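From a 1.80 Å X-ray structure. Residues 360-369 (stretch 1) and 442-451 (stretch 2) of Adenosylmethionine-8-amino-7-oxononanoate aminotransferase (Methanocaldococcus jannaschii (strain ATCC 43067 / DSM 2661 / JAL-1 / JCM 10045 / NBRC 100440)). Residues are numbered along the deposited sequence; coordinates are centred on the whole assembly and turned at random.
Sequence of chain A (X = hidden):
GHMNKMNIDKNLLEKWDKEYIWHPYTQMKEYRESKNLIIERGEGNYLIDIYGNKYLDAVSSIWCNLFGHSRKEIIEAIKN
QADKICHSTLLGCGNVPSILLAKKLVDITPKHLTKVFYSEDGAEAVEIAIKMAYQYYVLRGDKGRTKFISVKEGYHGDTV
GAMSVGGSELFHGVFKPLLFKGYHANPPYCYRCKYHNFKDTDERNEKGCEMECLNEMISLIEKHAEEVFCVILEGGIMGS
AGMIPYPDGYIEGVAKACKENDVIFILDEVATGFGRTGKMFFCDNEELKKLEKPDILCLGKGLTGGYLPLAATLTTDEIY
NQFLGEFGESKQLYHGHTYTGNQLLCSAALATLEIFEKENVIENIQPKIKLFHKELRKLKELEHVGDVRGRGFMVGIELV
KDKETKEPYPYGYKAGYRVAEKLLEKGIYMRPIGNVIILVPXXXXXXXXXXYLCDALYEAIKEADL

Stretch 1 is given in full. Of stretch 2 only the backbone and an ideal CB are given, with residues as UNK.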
# COMPACT_ATOMS: atom_id res chain seq x y z
N ASN A 360 7.67 18.37 -23.34
CA ASN A 360 7.60 19.69 -22.75
C ASN A 360 6.21 19.94 -22.11
O ASN A 360 5.57 20.99 -22.29
CB ASN A 360 8.11 20.72 -23.77
CG ASN A 360 8.63 22.02 -23.19
OD1 ASN A 360 9.07 22.09 -22.04
ND2 ASN A 360 8.60 23.07 -23.99
N VAL A 361 5.79 18.98 -21.28
CA VAL A 361 4.45 18.98 -20.74
C VAL A 361 4.12 20.24 -19.94
O VAL A 361 3.03 20.81 -20.09
CB VAL A 361 4.19 17.68 -19.95
CG1 VAL A 361 2.84 17.77 -19.27
CG2 VAL A 361 4.24 16.50 -20.91
N ILE A 362 5.01 20.64 -19.02
CA ILE A 362 4.66 21.71 -18.09
C ILE A 362 4.50 23.02 -18.87
O ILE A 362 3.56 23.76 -18.60
CB ILE A 362 5.67 21.83 -16.92
CG1 ILE A 362 5.73 20.52 -16.13
CG2 ILE A 362 5.44 23.07 -16.03
CD1 ILE A 362 4.43 20.11 -15.57
N GLU A 363 5.35 23.28 -19.88
CA GLU A 363 5.13 24.49 -20.68
C GLU A 363 3.85 24.38 -21.50
O GLU A 363 3.08 25.34 -21.57
CB GLU A 363 6.34 24.85 -21.55
CG GLU A 363 7.61 25.04 -20.74
CD GLU A 363 8.75 25.72 -21.49
OE1 GLU A 363 9.30 26.70 -20.94
OE2 GLU A 363 9.13 25.24 -22.61
N ASN A 364 3.54 23.18 -22.02
CA ASN A 364 2.43 23.02 -22.98
C ASN A 364 1.08 23.07 -22.29
O ASN A 364 0.10 23.44 -22.92
CB ASN A 364 2.62 21.87 -23.98
CG ASN A 364 3.85 22.04 -24.86
OD1 ASN A 364 4.29 23.16 -25.13
ND2 ASN A 364 4.46 20.96 -25.29
N ILE A 365 1.00 22.77 -20.98
CA ILE A 365 -0.31 22.83 -20.36
C ILE A 365 -0.69 24.26 -19.97
O ILE A 365 -1.83 24.50 -19.61
CB ILE A 365 -0.50 21.88 -19.15
CG1 ILE A 365 0.35 22.31 -17.94
CG2 ILE A 365 -0.26 20.42 -19.54
CD1 ILE A 365 0.34 21.30 -16.77
N GLN A 366 0.25 25.20 -20.01
CA GLN A 366 -0.05 26.53 -19.50
C GLN A 366 -1.23 27.17 -20.25
O GLN A 366 -2.15 27.67 -19.61
CB GLN A 366 1.16 27.49 -19.47
CG GLN A 366 2.30 27.12 -18.50
CD GLN A 366 1.93 26.73 -17.08
OE1 GLN A 366 1.25 27.47 -16.36
NE2 GLN A 366 2.32 25.53 -16.70
N PRO A 367 -1.29 27.28 -21.59
CA PRO A 367 -2.49 27.88 -22.19
C PRO A 367 -3.76 27.07 -21.93
O PRO A 367 -4.86 27.62 -21.95
CB PRO A 367 -2.18 27.87 -23.70
CG PRO A 367 -0.98 26.95 -23.89
CD PRO A 367 -0.24 26.92 -22.57
N LYS A 368 -3.63 25.75 -21.68
CA LYS A 368 -4.84 24.98 -21.43
C LYS A 368 -5.42 25.28 -20.06
O LYS A 368 -6.65 25.35 -19.88
CB LYS A 368 -4.57 23.47 -21.61
CG LYS A 368 -3.94 23.09 -22.95
CD LYS A 368 -4.27 21.62 -23.24
CE LYS A 368 -3.27 20.69 -22.58
NZ LYS A 368 -3.47 19.28 -23.01
N ILE A 369 -4.53 25.44 -19.07
CA ILE A 369 -5.03 25.84 -17.75
C ILE A 369 -5.68 27.23 -17.80
O ILE A 369 -6.71 27.48 -17.16
CB ILE A 369 -3.87 25.80 -16.73
CG1 ILE A 369 -3.48 24.34 -16.42
CG2 ILE A 369 -4.18 26.57 -15.45
CD1 ILE A 369 -2.10 24.19 -15.81
N UNK A 442 -7.18 15.15 -16.95
CA UNK A 442 -5.83 14.73 -17.31
C UNK A 442 -5.09 15.93 -17.90
O UNK A 442 -5.73 16.84 -18.42
CB UNK A 442 -5.86 13.56 -18.30
N UNK A 443 -3.76 15.90 -17.81
CA UNK A 443 -2.92 16.92 -18.43
C UNK A 443 -3.12 16.90 -19.95
O UNK A 443 -2.88 17.92 -20.62
CB UNK A 443 -1.45 16.70 -18.08
N UNK A 444 -3.61 15.75 -20.46
CA UNK A 444 -3.83 15.57 -21.90
C UNK A 444 -5.18 16.09 -22.38
O UNK A 444 -5.47 15.97 -23.58
CB UNK A 444 -3.71 14.09 -22.26
N UNK A 445 -6.02 16.67 -21.49
CA UNK A 445 -7.34 17.16 -21.87
C UNK A 445 -7.17 18.19 -22.98
O UNK A 445 -6.27 19.02 -22.90
CB UNK A 445 -8.08 17.76 -20.67
N UNK A 446 -8.00 18.10 -24.04
CA UNK A 446 -7.82 19.04 -25.15
C UNK A 446 -8.59 20.33 -24.89
O UNK A 446 -9.49 20.38 -24.04
CB UNK A 446 -8.27 18.41 -26.47
N UNK A 447 -8.23 21.38 -25.66
CA UNK A 447 -8.96 22.62 -25.49
C UNK A 447 -10.44 22.40 -25.81
O UNK A 447 -11.30 22.94 -25.13
CB UNK A 447 -8.37 23.72 -26.38
N UNK A 448 -10.73 21.61 -26.84
CA UNK A 448 -12.11 21.34 -27.18
C UNK A 448 -12.82 20.62 -26.04
O UNK A 448 -14.01 20.89 -25.80
CB UNK A 448 -12.19 20.51 -28.46
N UNK A 449 -12.12 19.68 -25.39
CA UNK A 449 -12.72 18.94 -24.30
C UNK A 449 -12.94 19.84 -23.09
O UNK A 449 -13.96 19.73 -22.39
CB UNK A 449 -11.84 17.74 -23.92
N UNK A 450 -12.01 20.79 -22.90
CA UNK A 450 -12.18 21.72 -21.79
C UNK A 450 -13.46 22.54 -22.00
O UNK A 450 -14.19 22.79 -21.05
CB UNK A 450 -10.96 22.64 -21.66
N UNK A 451 -13.69 23.04 -23.23
CA UNK A 451 -14.82 23.94 -23.49
C UNK A 451 -16.10 23.13 -23.36
O UNK A 451 -17.04 23.55 -22.73
CB UNK A 451 -14.72 24.59 -24.87

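Position 442 has nothing of stretch 1 within 5.5 Å of its ideal CB. Its phi of -63° and psi of 156° are extended, and it opens a type I beta turn that runs to 445. Proline or many others would fit. The residue is P442. It makes no contact with stretch 1, but P442 O accepts from the N of 445 at 3.1 Å, which closes the turn.

Position 443 lies alongside V361 and I365. Its CA-to-CB bond points sideways, yet the ideal CB is 4.2 Å from I365 CG2 and 4.6 Å from V361 CG1. The nearest groups of stretch 1 here are methyls, so an aliphatic side chain such as leucine, isoleucine, valine or methionine would suit. A charged group would find no partner among these methyls. The residue is L443. Its CD1 packs on V361 CG1 at 3.9 Å, and its CD2 lies 4.2 Å from I365 CD1. With chi1 in m and chi2 in t, the two methyls reach V361 and I365, four residues apart in sequence. L443 O accepts from K368 NZ at 2.8 Å.

Position 444 points its CB away from stretch 1. The ideal CB is 5.3 Å from K368 NZ, but the lysine is occupied with backbone oxygens. A small or polar residue such as serine, asparagine or aspartate would suit this place in the turn. The residue is S444, chi1 in p, with OG hydrogen-bonded elsewhere in the structure.

Position 445 ends the turn, with phi -58° and psi 135°. Its CB points sideways, and its ideal CB is 5.4 Å from K368 NZ. The carbonyl matters most for stretch 1, and any residue could supply it, so the choice is wide. The residue is I445. The end of its side chain leads away, while I445 O accepts from K368 NZ at 2.8 Å. One ammonium group thus ties together the carbonyls of 443 and 445.

Position 446 points away and comes right before a helix. Serine, threonine, aspartate or asparagine would suit an N-cap. The residue is T446; its OG1 accepts from the N of 449 at 3.0 Å.

Position 447 starts the helix, with its CA 6.2 Å from K368 CA. The CB points sideways into open space near the lysine's aliphatic part. A long, flexible side chain would suit, such as glutamate, glutamine or lysine. The residue is E447. Its CG comes 4.4 Å from K368 CG, a loose contact between methylenes.

Positions 448 and 449 are out of reach; polar helix formers would serve. They are K448, nearly fully extended, and E449, whose OE1 accepts from T446 N at 2.9 Å, a return for the capping bond.

Position 450 points toward stretch 1, its ideal CB 5.4 Å from K368 O. Isoleucine, leucine or methionine could bridge this gap. The residue is I450. Its CD1 lies 3.5 Å from K368 O and 3.9 Å from K368 CB.

Position 451 is out of reach, and stretch 1 sets no demand. It is I451.

Stretch 2, residues 442-451: PLSITEKEII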
# COMPACT_ATOMS: atom_id res chain seq x y z
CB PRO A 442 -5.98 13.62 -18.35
CG PRO A 442 -7.50 13.54 -18.65
CD PRO A 442 -8.24 14.42 -17.66
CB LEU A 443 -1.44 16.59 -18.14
CG LEU A 443 -1.06 16.49 -16.65
CD1 LEU A 443 0.44 16.33 -16.53
CD2 LEU A 443 -1.53 17.70 -15.85
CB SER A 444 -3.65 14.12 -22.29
OG SER A 444 -4.42 13.29 -21.43
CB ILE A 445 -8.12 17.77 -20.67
CG1 ILE A 445 -9.58 18.01 -21.09
CG2 ILE A 445 -7.44 19.03 -20.16
CD1 ILE A 445 -10.55 18.28 -19.94
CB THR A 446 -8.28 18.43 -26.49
OG1 THR A 446 -9.70 18.32 -26.43
CG2 THR A 446 -7.59 17.10 -26.77
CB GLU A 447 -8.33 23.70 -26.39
CG GLU A 447 -6.93 24.07 -25.97
CD GLU A 447 -6.39 25.38 -26.52
OE1 GLU A 447 -7.15 26.14 -27.18
OE2 GLU A 447 -5.22 25.68 -26.23
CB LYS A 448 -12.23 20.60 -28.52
CG LYS A 448 -11.93 21.48 -29.73
CD LYS A 448 -11.69 20.68 -31.02
CE LYS A 448 -11.47 21.58 -32.24
NZ LYS A 448 -11.21 20.73 -33.44
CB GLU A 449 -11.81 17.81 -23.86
CG GLU A 449 -11.96 16.57 -24.76
CD GLU A 449 -10.77 15.63 -24.74
OE1 GLU A 449 -9.85 15.87 -23.97
OE2 GLU A 449 -10.74 14.66 -25.52
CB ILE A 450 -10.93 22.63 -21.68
CG1 ILE A 450 -9.76 21.91 -21.01
CG2 ILE A 450 -11.27 23.85 -20.84
CD1 ILE A 450 -8.40 22.59 -21.24
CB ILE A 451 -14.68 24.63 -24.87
CG1 ILE A 451 -13.54 25.67 -24.90
CG2 ILE A 451 -16.01 25.21 -25.34
CD1 ILE A 451 -12.86 25.86 -26.27
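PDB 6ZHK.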